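Local coordinates for hydrogenase (NiFe) small subunit HydA (Allochromatium vinosum, PDB 3MYR), which probably catalyses, with its large-subunit partner, the oxidation of hydrogen with reduction of an acceptor, and carries the enzyme's three iron-sulfur clusters, at residues Thr22-Pro27 with Val153-Ile158; Tyr41-Gln46 with Ser86-His91; Ser131-Val136 with Val141-Gly146. All blocks are in the same frame, centred on the assembly; numbering follows the deposited sequence.

Contact 1: residues Thr22-Pro27 with Val153-Ile158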
ATOM      1  N   THR A  22     -10.183   7.233   0.204  1.00 17.21           N
ATOM      2  CA  THR A  22     -10.960   6.438  -0.810  1.00 19.14           C
ATOM      3  C   THR A  22     -11.958   5.490  -0.165  1.00 18.89           C
ATOM      4  O   THR A  22     -12.900   5.062  -0.825  1.00 17.98           O
ATOM      5  CB  THR A  22     -10.072   5.543  -1.759  1.00 19.30           C
ATOM      6  OG1 THR A  22      -9.614   4.408  -1.007  1.00 16.20           O
ATOM      7  CG2 THR A  22      -8.880   6.310  -2.318  1.00 16.63           C
ATOM      8  N   ARG A  23     -11.801   5.206   1.134  1.00 16.84           N
ATOM      9  CA  ARG A  23     -12.811   4.345   1.788  1.00 15.20           C
ATOM     10  C   ARG A  23     -14.133   5.022   2.116  1.00 16.83           C
ATOM     11  O   ARG A  23     -15.134   4.325   2.380  1.00 16.87           O
ATOM     12  CB  ARG A  23     -12.280   3.677   3.087  1.00 17.43           C
ATOM     13  CG  ARG A  23     -10.990   2.845   2.874  1.00 16.95           C
ATOM     14  CD  ARG A  23     -11.149   1.637   1.901  1.00 19.94           C
ATOM     15  NE  ARG A  23      -9.867   0.917   2.010  1.00 16.93           N
ATOM     16  CZ  ARG A  23      -8.769   1.136   1.319  1.00 17.82           C
ATOM     17  NH1 ARG A  23      -8.778   1.831   0.156  1.00 19.24           N
ATOM     18  NH2 ARG A  23      -7.640   0.577   1.772  1.00 17.18           N
ATOM     19  N   ALA A  24     -14.131   6.351   2.194  1.00 15.49           N
ATOM     20  CA  ALA A  24     -15.256   7.078   2.773  1.00 17.83           C
ATOM     21  C   ALA A  24     -16.513   6.861   1.928  1.00 18.42           C
ATOM     22  O   ALA A  24     -16.491   7.072   0.683  1.00 18.42           O
ATOM     23  CB  ALA A  24     -14.934   8.614   2.861  1.00 17.47           C
ATOM     24  N   HIS A  25     -17.621   6.569   2.604  1.00 17.63           N
ATOM     25  CA  HIS A  25     -18.868   6.241   1.906  1.00 21.54           C
ATOM     26  C   HIS A  25     -19.686   7.491   1.625  1.00 21.38           C
ATOM     27  O   HIS A  25     -20.535   7.461   0.761  1.00 24.47           O
ATOM     28  CB  HIS A  25     -19.647   5.231   2.775  1.00 23.95           C
ATOM     29  CG  HIS A  25     -20.911   4.703   2.165  1.00 36.28           C
ATOM     30  ND1 HIS A  25     -20.918   3.754   1.141  1.00 49.33           N
ATOM     31  CD2 HIS A  25     -22.224   4.923   2.477  1.00 46.00           C
ATOM     32  CE1 HIS A  25     -22.179   3.476   0.800  1.00 47.09           C
ATOM     33  NE2 HIS A  25     -22.988   4.159   1.604  1.00 48.33           N
ATOM     34  N   ALA A  26     -19.479   8.596   2.358  1.00 20.79           N
ATOM     35  CA  ALA A  26     -20.279   9.850   2.099  1.00 23.22           C
ATOM     36  C   ALA A  26     -19.573  11.029   2.675  1.00 23.76           C
ATOM     37  O   ALA A  26     -19.305  11.038   3.859  1.00 26.91           O
ATOM     38  CB  ALA A  26     -21.673   9.833   2.759  1.00 21.61           C
ATOM     39  N   PRO A  27     -19.292  12.038   1.853  1.00 23.09           N
ATOM     40  CA  PRO A  27     -19.403  12.010   0.401  1.00 22.22           C
ATOM     41  C   PRO A  27     -18.251  11.134  -0.152  1.00 23.44           C
ATOM     42  O   PRO A  27     -17.187  11.053   0.487  1.00 23.30           O
ATOM     43  CB  PRO A  27     -19.192  13.485   0.020  1.00 24.10           C
ATOM     44  CG  PRO A  27     -18.287  13.997   1.091  1.00 23.19           C
ATOM     45  CD  PRO A  27     -18.751  13.312   2.363  1.00 23.86           C
ATOM     46  N   VAL A 153     -14.213  10.705   8.852  1.00 16.77           N
ATOM     47  CA  VAL A 153     -13.703  11.928   9.511  1.00 15.08           C
ATOM     48  C   VAL A 153     -13.005  12.801   8.503  1.00 16.30           C
ATOM     49  O   VAL A 153     -13.178  14.028   8.499  1.00 19.93           O
ATOM     50  CB  VAL A 153     -12.786  11.586  10.700  1.00 15.80           C
ATOM     51  CG1 VAL A 153     -12.017  12.831  11.180  1.00 14.90           C
ATOM     52  CG2 VAL A 153     -13.628  10.965  11.819  1.00 12.92           C
ATOM     53  N   ILE A 154     -12.160  12.213   7.662  1.00 19.36           N
ATOM     54  CA  ILE A 154     -11.508  13.016   6.599  1.00 18.98           C
ATOM     55  C   ILE A 154     -12.550  13.723   5.721  1.00 19.67           C
ATOM     56  O   ILE A 154     -12.491  14.916   5.557  1.00 18.98           O
ATOM     57  CB  ILE A 154     -10.566  12.193   5.755  1.00 18.16           C
ATOM     58  CG1 ILE A 154      -9.572  11.477   6.678  1.00 18.17           C
ATOM     59  CG2 ILE A 154      -9.763  13.077   4.743  1.00 20.46           C
ATOM     60  CD1 ILE A 154      -8.750  10.400   5.927  1.00 19.42           C
ATOM     61  N   THR A 155     -13.513  12.997   5.165  1.00 18.39           N
ATOM     62  CA  THR A 155     -14.455  13.665   4.279  1.00 19.70           C
ATOM     63  C   THR A 155     -15.443  14.531   5.103  1.00 18.66           C
ATOM     64  O   THR A 155     -15.977  15.472   4.588  1.00 20.68           O
ATOM     65  CB  THR A 155     -15.247  12.631   3.417  1.00 19.87           C
ATOM     66  OG1 THR A 155     -15.826  11.645   4.292  1.00 16.87           O
ATOM     67  CG2 THR A 155     -14.309  11.873   2.488  1.00 20.40           C
ATOM     68  N   GLY A 156     -15.736  14.142   6.332  1.00 18.58           N
ATOM     69  CA  GLY A 156     -16.515  14.958   7.270  1.00 17.68           C
ATOM     70  C   GLY A 156     -15.964  16.382   7.489  1.00 19.69           C
ATOM     71  O   GLY A 156     -16.714  17.365   7.479  1.00 19.64           O
ATOM     72  N   VAL A 157     -14.659  16.476   7.674  1.00 19.48           N
ATOM     73  CA  VAL A 157     -13.995  17.743   7.836  1.00 19.48           C
ATOM     74  C   VAL A 157     -14.073  18.504   6.536  1.00 21.27           C
ATOM     75  O   VAL A 157     -14.367  19.706   6.523  1.00 22.61           O
ATOM     76  CB  VAL A 157     -12.516  17.524   8.183  1.00 19.06           C
ATOM     77  CG1 VAL A 157     -11.722  18.883   8.139  1.00 21.74           C
ATOM     78  CG2 VAL A 157     -12.405  17.003   9.634  1.00 18.37           C
ATOM     79  N   ILE A 158     -13.808  17.830   5.431  1.00 20.50           N
ATOM     80  CA  ILE A 158     -13.888  18.497   4.159  1.00 22.56           C
ATOM     81  C   ILE A 158     -15.308  18.984   3.883  1.00 24.45           C
ATOM     82  O   ILE A 158     -15.478  20.115   3.448  1.00 24.11           O
ATOM     83  CB  ILE A 158     -13.392  17.581   3.012  1.00 23.70           C
ATOM     84  CG1 ILE A 158     -11.894  17.328   3.186  1.00 20.31           C
ATOM     85  CG2 ILE A 158     -13.698  18.219   1.633  1.00 21.68           C
ATOM     86  CD1 ILE A 158     -11.361  16.166   2.286  1.00 23.06           C
TER
HETATM   87  O   HOH W   1     -18.333  12.497   5.992  1.00 21.43           O

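Contact 2: residues Tyr41-Gln46 with Ser86-His91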
ATOM      1  N   TYR A  41      -4.060  18.220  -7.880  1.00 21.94           N
ATOM      2  CA  TYR A  41      -2.788  17.537  -7.804  1.00 22.59           C
ATOM      3  C   TYR A  41      -2.853  16.482  -6.717  1.00 23.46           C
ATOM      4  O   TYR A  41      -3.280  16.767  -5.581  1.00 24.04           O
ATOM      5  CB  TYR A  41      -1.723  18.568  -7.467  1.00 22.34           C
ATOM      6  CG  TYR A  41      -0.320  18.059  -7.388  1.00 24.52           C
ATOM      7  CD1 TYR A  41       0.493  17.932  -8.548  1.00 21.82           C
ATOM      8  CD2 TYR A  41       0.227  17.704  -6.155  1.00 25.04           C
ATOM      9  CE1 TYR A  41       1.783  17.531  -8.439  1.00 24.90           C
ATOM     10  CE2 TYR A  41       1.575  17.320  -6.029  1.00 26.72           C
ATOM     11  CZ  TYR A  41       2.337  17.242  -7.159  1.00 28.78           C
ATOM     12  OH  TYR A  41       3.650  16.840  -7.008  1.00 27.00           O
ATOM     13  N   HIS A  42      -2.468  15.266  -7.062  1.00 22.32           N
ATOM     14  CA  HIS A  42      -2.516  14.141  -6.133  1.00 22.33           C
ATOM     15  C   HIS A  42      -1.764  13.016  -6.801  1.00 23.35           C
ATOM     16  O   HIS A  42      -2.218  12.514  -7.817  1.00 22.95           O
ATOM     17  CB  HIS A  42      -3.904  13.652  -5.820  1.00 20.21           C
ATOM     18  CG  HIS A  42      -3.909  12.691  -4.663  1.00 27.33           C
ATOM     19  ND1 HIS A  42      -2.991  11.653  -4.563  1.00 26.83           N
ATOM     20  CD2 HIS A  42      -4.569  12.727  -3.475  1.00 24.48           C
ATOM     21  CE1 HIS A  42      -3.129  11.068  -3.380  1.00 32.00           C
ATOM     22  NE2 HIS A  42      -4.071  11.707  -2.699  1.00 27.44           N
ATOM     23  N   HIS A  43      -0.575  12.735  -6.299  1.00 23.99           N
ATOM     24  CA  HIS A  43       0.388  11.758  -6.873  1.00 28.90           C
ATOM     25  C   HIS A  43      -0.198  10.410  -7.117  1.00 28.18           C
ATOM     26  O   HIS A  43       0.199   9.741  -8.070  1.00 28.33           O
ATOM     27  CB  HIS A  43       1.589  11.474  -5.938  1.00 28.48           C
ATOM     28  CG  HIS A  43       2.673  12.501  -5.994  1.00 35.54           C
ATOM     29  ND1 HIS A  43       3.898  12.321  -5.373  1.00 42.07           N
ATOM     30  CD2 HIS A  43       2.712  13.741  -6.556  1.00 37.98           C
ATOM     31  CE1 HIS A  43       4.647  13.404  -5.545  1.00 37.78           C
ATOM     32  NE2 HIS A  43       3.946  14.283  -6.253  1.00 41.74           N
ATOM     33  N   THR A  44      -1.072   9.969  -6.226  1.00 26.71           N
ATOM     34  CA  THR A  44      -1.587   8.607  -6.333  1.00 26.23           C
ATOM     35  C   THR A  44      -2.460   8.419  -7.564  1.00 25.26           C
ATOM     36  O   THR A  44      -2.546   7.311  -8.103  1.00 22.08           O
ATOM     37  CB  THR A  44      -2.350   8.170  -5.051  1.00 27.05           C
ATOM     38  OG1 THR A  44      -1.497   8.377  -3.927  1.00 26.52           O
ATOM     39  CG2 THR A  44      -2.708   6.671  -5.108  1.00 29.16           C
ATOM     40  N   LEU A  45      -3.117   9.504  -7.982  1.00 23.37           N
ATOM     41  CA  LEU A  45      -4.196   9.432  -8.984  1.00 24.26           C
ATOM     42  C   LEU A  45      -3.951  10.152 -10.322  1.00 23.03           C
ATOM     43  O   LEU A  45      -4.676   9.902 -11.265  1.00 22.13           O
ATOM     44  CB  LEU A  45      -5.513   9.940  -8.406  1.00 22.05           C
ATOM     45  CG  LEU A  45      -6.045   9.089  -7.224  1.00 31.04           C
ATOM     46  CD1 LEU A  45      -7.247   9.805  -6.655  1.00 35.56           C
ATOM     47  CD2 LEU A  45      -6.464   7.687  -7.677  1.00 26.95           C
ATOM     48  N   GLN A  46      -3.004  11.073 -10.321  1.00 22.47           N
ATOM     49  CA  GLN A  46      -2.701  11.992 -11.457  1.00 24.17           C
ATOM     50  C   GLN A  46      -2.486  11.232 -12.765  1.00 23.37           C
ATOM     51  O   GLN A  46      -1.714  10.272 -12.767  1.00 22.75           O
ATOM     52  CB  GLN A  46      -1.429  12.768 -11.119  1.00 21.34           C
ATOM     53  CG  GLN A  46      -1.357  14.125 -11.844  1.00 25.19           C
ATOM     54  CD  GLN A  46      -2.257  15.147 -11.189  1.00 30.84           C
ATOM     55  OE1 GLN A  46      -2.617  14.993 -10.031  1.00 27.98           O
ATOM     56  NE2 GLN A  46      -2.611  16.215 -11.920  1.00 27.17           N
ATOM     57  N   SER A  86      14.023  13.653   1.433  1.00 20.48           N
ATOM     58  CA  SER A  86      12.719  13.435   0.757  1.00 20.70           C
ATOM     59  C   SER A  86      12.575  14.574  -0.241  1.00 22.09           C
ATOM     60  O   SER A  86      12.554  15.746   0.157  1.00 22.24           O
ATOM     61  CB  SER A  86      11.581  13.532   1.774  1.00 19.67           C
ATOM     62  OG  SER A  86      10.300  13.145   1.210  1.00 22.90           O
ATOM     63  N   THR A  87      12.521  14.252  -1.532  1.00 22.63           N
ATOM     64  CA  THR A  87      12.437  15.307  -2.568  1.00 21.79           C
ATOM     65  C   THR A  87      11.403  14.833  -3.586  1.00 23.22           C
ATOM     66  O   THR A  87      11.035  13.607  -3.630  1.00 22.93           O
ATOM     67  CB  THR A  87      13.837  15.430  -3.295  1.00 24.16           C
ATOM     68  OG1 THR A  87      14.085  14.182  -3.931  1.00 24.38           O
ATOM     69  CG2 THR A  87      14.971  15.684  -2.277  1.00 23.08           C
ATOM     70  N   VAL A  88      10.886  15.789  -4.355  1.00 22.94           N
ATOM     71  CA  VAL A  88      10.023  15.499  -5.508  1.00 22.95           C
ATOM     72  C   VAL A  88      10.514  16.377  -6.635  1.00 24.24           C
ATOM     73  O   VAL A  88      10.776  17.550  -6.400  1.00 25.88           O
ATOM     74  CB  VAL A  88       8.511  15.867  -5.242  1.00 22.98           C
ATOM     75  CG1 VAL A  88       7.678  15.601  -6.496  1.00 16.75           C
ATOM     76  CG2 VAL A  88       7.943  15.035  -4.061  1.00 21.31           C
ATOM     77  N   ALA A  89      10.683  15.828  -7.849  1.00 25.04           N
ATOM     78  CA  ALA A  89      11.195  16.618  -8.992  1.00 24.82           C
ATOM     79  C   ALA A  89      12.525  17.412  -8.630  1.00 26.32           C
ATOM     80  O   ALA A  89      12.690  18.564  -9.001  1.00 24.83           O
ATOM     81  CB  ALA A  89      10.098  17.601  -9.496  1.00 25.54           C
ATOM     82  N   GLY A  90      13.386  16.840  -7.789  1.00 25.24           N
ATOM     83  CA  GLY A  90      14.628  17.531  -7.422  1.00 25.26           C
ATOM     84  C   GLY A  90      14.525  18.637  -6.392  1.00 25.37           C
ATOM     85  O   GLY A  90      15.493  19.326  -6.185  1.00 28.69           O
ATOM     86  N   HIS A  91      13.348  18.855  -5.780  1.00 25.48           N
ATOM     87  CA  HIS A  91      13.190  19.812  -4.679  1.00 24.35           C
ATOM     88  C   HIS A  91      12.851  19.099  -3.362  1.00 23.69           C
ATOM     89  O   HIS A  91      12.117  18.128  -3.383  1.00 22.45           O
ATOM     90  CB  HIS A  91      12.052  20.766  -4.993  1.00 24.29           C
ATOM     91  CG  HIS A  91      12.300  21.603  -6.198  1.00 29.85           C
ATOM     92  ND1 HIS A  91      12.877  22.854  -6.124  1.00 36.91           N
ATOM     93  CD2 HIS A  91      12.037  21.381  -7.510  1.00 35.16           C
ATOM     94  CE1 HIS A  91      12.977  23.361  -7.345  1.00 37.42           C
ATOM     95  NE2 HIS A  91      12.462  22.495  -8.200  1.00 36.48           N
TER

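Contact 3: residues Ser131-Val136 with Val141-Gly146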
ATOM      1  N   SER A 131       6.324  18.286  11.880  1.00 19.47           N
ATOM      2  CA  SER A 131       4.889  18.335  11.573  1.00 19.63           C
ATOM      3  C   SER A 131       4.613  19.644  10.827  1.00 20.56           C
ATOM      4  O   SER A 131       5.438  20.574  10.844  1.00 20.85           O
ATOM      5  CB  SER A 131       4.083  18.392  12.899  1.00 20.63           C
ATOM      6  OG  SER A 131       4.368  19.615  13.619  1.00 19.22           O
ATOM      7  N   VAL A 132       3.444  19.722  10.222  1.00 19.15           N
ATOM      8  CA  VAL A 132       2.996  20.926   9.524  1.00 21.33           C
ATOM      9  C   VAL A 132       2.903  22.163  10.424  1.00 22.45           C
ATOM     10  O   VAL A 132       3.527  23.168  10.114  1.00 22.32           O
ATOM     11  CB  VAL A 132       1.628  20.624   8.836  1.00 21.58           C
ATOM     12  CG1 VAL A 132       1.008  21.918   8.264  1.00 17.44           C
ATOM     13  CG2 VAL A 132       1.852  19.568   7.794  1.00 19.22           C
ATOM     14  N   MET A 133       2.229  22.043  11.587  1.00 21.51           N
ATOM     15  CA  MET A 133       2.014  23.191  12.488  1.00 23.75           C
ATOM     16  C   MET A 133       3.336  23.752  13.047  1.00 22.62           C
ATOM     17  O   MET A 133       3.475  24.944  13.275  1.00 23.64           O
ATOM     18  CB  MET A 133       1.064  22.786  13.628  1.00 23.60           C
ATOM     19  CG  MET A 133       1.682  21.780  14.608  1.00 27.68           C
ATOM     20  SD  MET A 133       0.527  21.053  15.841  1.00 32.23           S
ATOM     21  CE  MET A 133       0.536  22.342  17.092  1.00 34.97           C
ATOM     22  N   ASP A 134       4.339  22.899  13.225  1.00 20.80           N
ATOM     23  CA  ASP A 134       5.672  23.394  13.596  1.00 21.38           C
ATOM     24  C   ASP A 134       6.359  24.190  12.492  1.00 21.88           C
ATOM     25  O   ASP A 134       7.101  25.125  12.753  1.00 24.10           O
ATOM     26  CB  ASP A 134       6.598  22.245  14.052  1.00 22.47           C
ATOM     27  CG  ASP A 134       6.228  21.721  15.472  1.00 22.99           C
ATOM     28  OD1 ASP A 134       5.267  22.228  16.109  1.00 30.06           O
ATOM     29  OD2 ASP A 134       6.837  20.743  15.889  1.00 31.45           O
ATOM     30  N   LEU A 135       6.101  23.835  11.258  1.00 20.47           N
ATOM     31  CA  LEU A 135       6.745  24.511  10.128  1.00 23.08           C
ATOM     32  C   LEU A 135       5.949  25.638   9.493  1.00 24.04           C
ATOM     33  O   LEU A 135       6.524  26.528   8.812  1.00 25.21           O
ATOM     34  CB  LEU A 135       7.000  23.502   9.047  1.00 21.23           C
ATOM     35  CG  LEU A 135       8.239  22.591   9.101  1.00 26.23           C
ATOM     36  CD1 LEU A 135       9.494  22.859   9.935  1.00 22.46           C
ATOM     37  CD2 LEU A 135       8.092  21.184   8.514  1.00 22.83           C
ATOM     38  N   VAL A 136       4.634  25.589   9.663  1.00 23.71           N
ATOM     39  CA  VAL A 136       3.779  26.490   8.960  1.00 23.40           C
ATOM     40  C   VAL A 136       2.994  27.222  10.020  1.00 25.32           C
ATOM     41  O   VAL A 136       2.037  26.666  10.630  1.00 23.71           O
ATOM     42  CB  VAL A 136       2.773  25.737   8.055  1.00 24.20           C
ATOM     43  CG1 VAL A 136       1.816  26.801   7.389  1.00 21.78           C
ATOM     44  CG2 VAL A 136       3.533  24.936   6.986  1.00 21.65           C
ATOM     45  N   VAL A 141      -4.283  26.047  10.137  1.00 22.11           N
ATOM     46  CA  VAL A 141      -3.938  24.633   9.961  1.00 23.14           C
ATOM     47  C   VAL A 141      -4.965  23.804  10.729  1.00 22.41           C
ATOM     48  O   VAL A 141      -5.198  24.000  11.916  1.00 24.29           O
ATOM     49  CB  VAL A 141      -2.452  24.286  10.419  1.00 21.37           C
ATOM     50  CG1 VAL A 141      -2.226  22.687  10.410  1.00 20.10           C
ATOM     51  CG2 VAL A 141      -1.399  24.935   9.467  1.00 23.83           C
ATOM     52  N   ILE A 142      -5.522  22.808  10.113  1.00 21.14           N
ATOM     53  CA  ILE A 142      -6.464  21.954  10.856  1.00 21.20           C
ATOM     54  C   ILE A 142      -5.799  20.592  10.950  1.00 19.41           C
ATOM     55  O   ILE A 142      -5.435  20.045   9.925  1.00 18.42           O
ATOM     56  CB  ILE A 142      -7.776  21.755  10.073  1.00 21.89           C
ATOM     57  CG1 ILE A 142      -8.503  23.075   9.888  1.00 28.77           C
ATOM     58  CG2 ILE A 142      -8.720  20.801  10.811  1.00 22.26           C
ATOM     59  CD1 ILE A 142      -9.606  22.833   8.800  1.00 40.25           C
ATOM     60  N   ASN A 143      -5.640  20.031  12.143  1.00 17.04           N
ATOM     61  CA  ASN A 143      -5.031  18.700  12.292  1.00 17.02           C
ATOM     62  C   ASN A 143      -6.085  17.631  12.334  1.00 17.69           C
ATOM     63  O   ASN A 143      -7.037  17.732  13.119  1.00 16.74           O
ATOM     64  CB  ASN A 143      -4.266  18.683  13.600  1.00 18.96           C
ATOM     65  CG  ASN A 143      -2.974  19.510  13.498  1.00 22.23           C
ATOM     66  OD1 ASN A 143      -2.406  19.592  12.412  1.00 17.53           O
ATOM     67  ND2 ASN A 143      -2.553  20.134  14.576  1.00 18.79           N
ATOM     68  N   VAL A 144      -5.956  16.618  11.485  1.00 17.26           N
ATOM     69  CA  VAL A 144      -6.927  15.555  11.428  1.00 15.14           C
ATOM     70  C   VAL A 144      -6.114  14.253  11.613  1.00 15.78           C
ATOM     71  O   VAL A 144      -5.775  13.572  10.642  1.00 16.10           O
ATOM     72  CB  VAL A 144      -7.734  15.577  10.065  1.00 17.12           C
ATOM     73  CG1 VAL A 144      -8.822  14.380   9.994  1.00 12.70           C
ATOM     74  CG2 VAL A 144      -8.465  16.945   9.891  1.00 14.47           C
ATOM     75  N   PRO A 145      -5.768  13.916  12.862  1.00 14.91           N
ATOM     76  CA  PRO A 145      -4.768  12.846  13.124  1.00 14.85           C
ATOM     77  C   PRO A 145      -5.428  11.466  13.222  1.00 16.56           C
ATOM     78  O   PRO A 145      -6.671  11.364  13.054  1.00 17.58           O
ATOM     79  CB  PRO A 145      -4.183  13.236  14.442  1.00 14.96           C
ATOM     80  CG  PRO A 145      -5.270  13.977  15.142  1.00 16.23           C
ATOM     81  CD  PRO A 145      -5.967  14.786  14.020  1.00 14.43           C
ATOM     82  N   GLY A 146      -4.654  10.444  13.564  1.00 16.66           N
ATOM     83  CA  GLY A 146      -5.094   9.040  13.350  1.00 14.60           C
ATOM     84  C   GLY A 146      -4.134   8.395  12.363  1.00 16.24           C
ATOM     85  O   GLY A 146      -3.541   9.077  11.562  1.00 16.09           O
TER
HETATM   86  O   HOH W   2       0.248  20.037  12.228  1.00 13.72           O

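Contact 1: residues Thr22-Pro27 with Val153-Ile158
P27 and T155 bring the two backbones closest, with 6.5 Å between P27 CA and T155 CA, where the irregular chain that follows helix 16-23 passes one side of helix 151-164. A cis peptide bond between A26 and P27 bends this loop beside the helix. T155 is the one helical residue that makes the contact. A chi1 of 52° places its OG1 between N and the carbonyl carbon, turned to the loop backbone, and its CG2 beside N, in close contact with A24 CB at 3.3 Å. The P27 ring passes alongside, its CD 3.7 Å from T155 CB. In the flavodoxin-like alpha/beta part of the small subunit, this joins the loop between helices 16-23 and 29-36 to the helix after strand 141-144, and L32 of helix 29-36 touches both P27 and T155. Polar linkage runs through water 1, which donates to A26 O at 2.8 Å and accepts from T155 OG1 at 3.1 Å; P151 O is a second, weak partner competing for that hydroxyl's proton. At the helical end of the loop, T22 O accepts hydrogen bonds from Q198 and R199 of the large subunit, and R23 forms a salt bridge with E19.

Contact 2: residues Tyr41-Gln46 with Ser86-His91
H43 and V88 mark the closest backbone approach, yet H43 CA and V88 CA stand 10.4 Å apart, which makes this a meeting of side chains between a loop after strand 38-41 and a short strand entering a type I' beta turn, V88 to H91. The valine approaches the imidazole at its edge, not over a face. V88 CG1 is 3.9 Å from H43 CE1, and V88 CG2 is 4.0 Å from the same carbon, so the methyl fork straddles that corner of the ring. With CG1 anti to the backbone N (chi1 178°) and CG2 beside it, both methyls can reach the imidazole. Y41 touches the valine more loosely, its OH 4.2 Å from V88 CG1. That hydroxyl also restrains the ring: H43 NE2 donates to Y41 OH at 2.7 Å, with the oxygen in the imidazole plane and an N-H...O angle of 142°, a moderately bent bond. Because Y41 OH is hydrogen-bonded to E54 as well, a chain of polar groups runs from H43 to a carboxylate and would tend to hold the imidazole's rotation against the valine. Elsewhere in the loop, T44 N donates to H42 ND1 in the plane of that ring. E54 belongs to helix 50-63 and also touches V88, while N93 and I96 of helix 93-101 pack on the same valine; P9 of the large subunit packs against H43. V88, on the hairpin of strands 87-88 and 91-92, is thus packed by both helices at the subunit interface.

Contact 3: residues Ser131-Val136 with Val141-Gly146
V132 and V141, with V136 at the rear, form the apolar part of the contact, where helix 132-135 packs on strand 141-144. The V132 and V141 side chains cross at a slant. A chi1 of 172° sets V132 CG1 anti to its backbone N and turns it toward the strand, where both V141 methyls, CG1 and CG2, meet it at 4.0 Å. V141 CG2 also reaches V136, just past the helix, 4.0 Å from its O and loosely 4.3 Å from its CG1. V107 and A109 of the neighbouring strand 106-110 touch V132 as well, so V132 of the short helix packs over two parallel strands of the central sheet.

The second kind of interaction is between sulfur and amide. M133 SD stands 3.5 Å from N143 ND2, the two side chains crossing at about a right angle. The thioether gets there by way of a chi1 of 69°, which tucks CG between the backbone N and the carbonyl carbon, followed by a bend at chi3. The amide nitrogen is hydrogen-bonded to Y173 O, and the sulfur lies roughly in the direction of the N-H on the OD1 side.

Water supplies the third. Water 2 accepts from M133 N at 2.9 Å and lies 2.7 Å from N143 OD1, linking the first turn of the helix to the strand. That turn is itself capped by S131, whose OG accepts a weak bond from D134 N.

Strand 141-144 leads through P145 to G146, which touches the [4Fe-4S] cluster bound by C147; G146 N is hydrogen-bonded to T112 OG1. With Y173 O on its nitrogen and water 2 by its oxygen, the N143 amide is restrained in rotation, and the helix-strand seam is apolar at the valines and water-mediated at the amide.

All three contacts fall in the alpha/beta part of the small subunit that binds the [4Fe-4S] cluster of C14, C17, C113 and C147. Contact 1 closes the longest loop of chain; contacts 2 and 3 come one after the other inside it. The centres of contacts 1 and 3 are about 19 Å apart, yet they touch, since strand 141-144 is followed by helix 151-164: V153 CG1 packs 3.7 Å from V144 CG1. Contact 2 lies about 23 Å from contact 1 and about 19 Å from contact 3, centre to centre, and touches neither. Contacts 1 and 2 border the large subunit, whereas contact 3 joins helix to sheet within this chain and, through G146, supplies part of the cluster pocket itself.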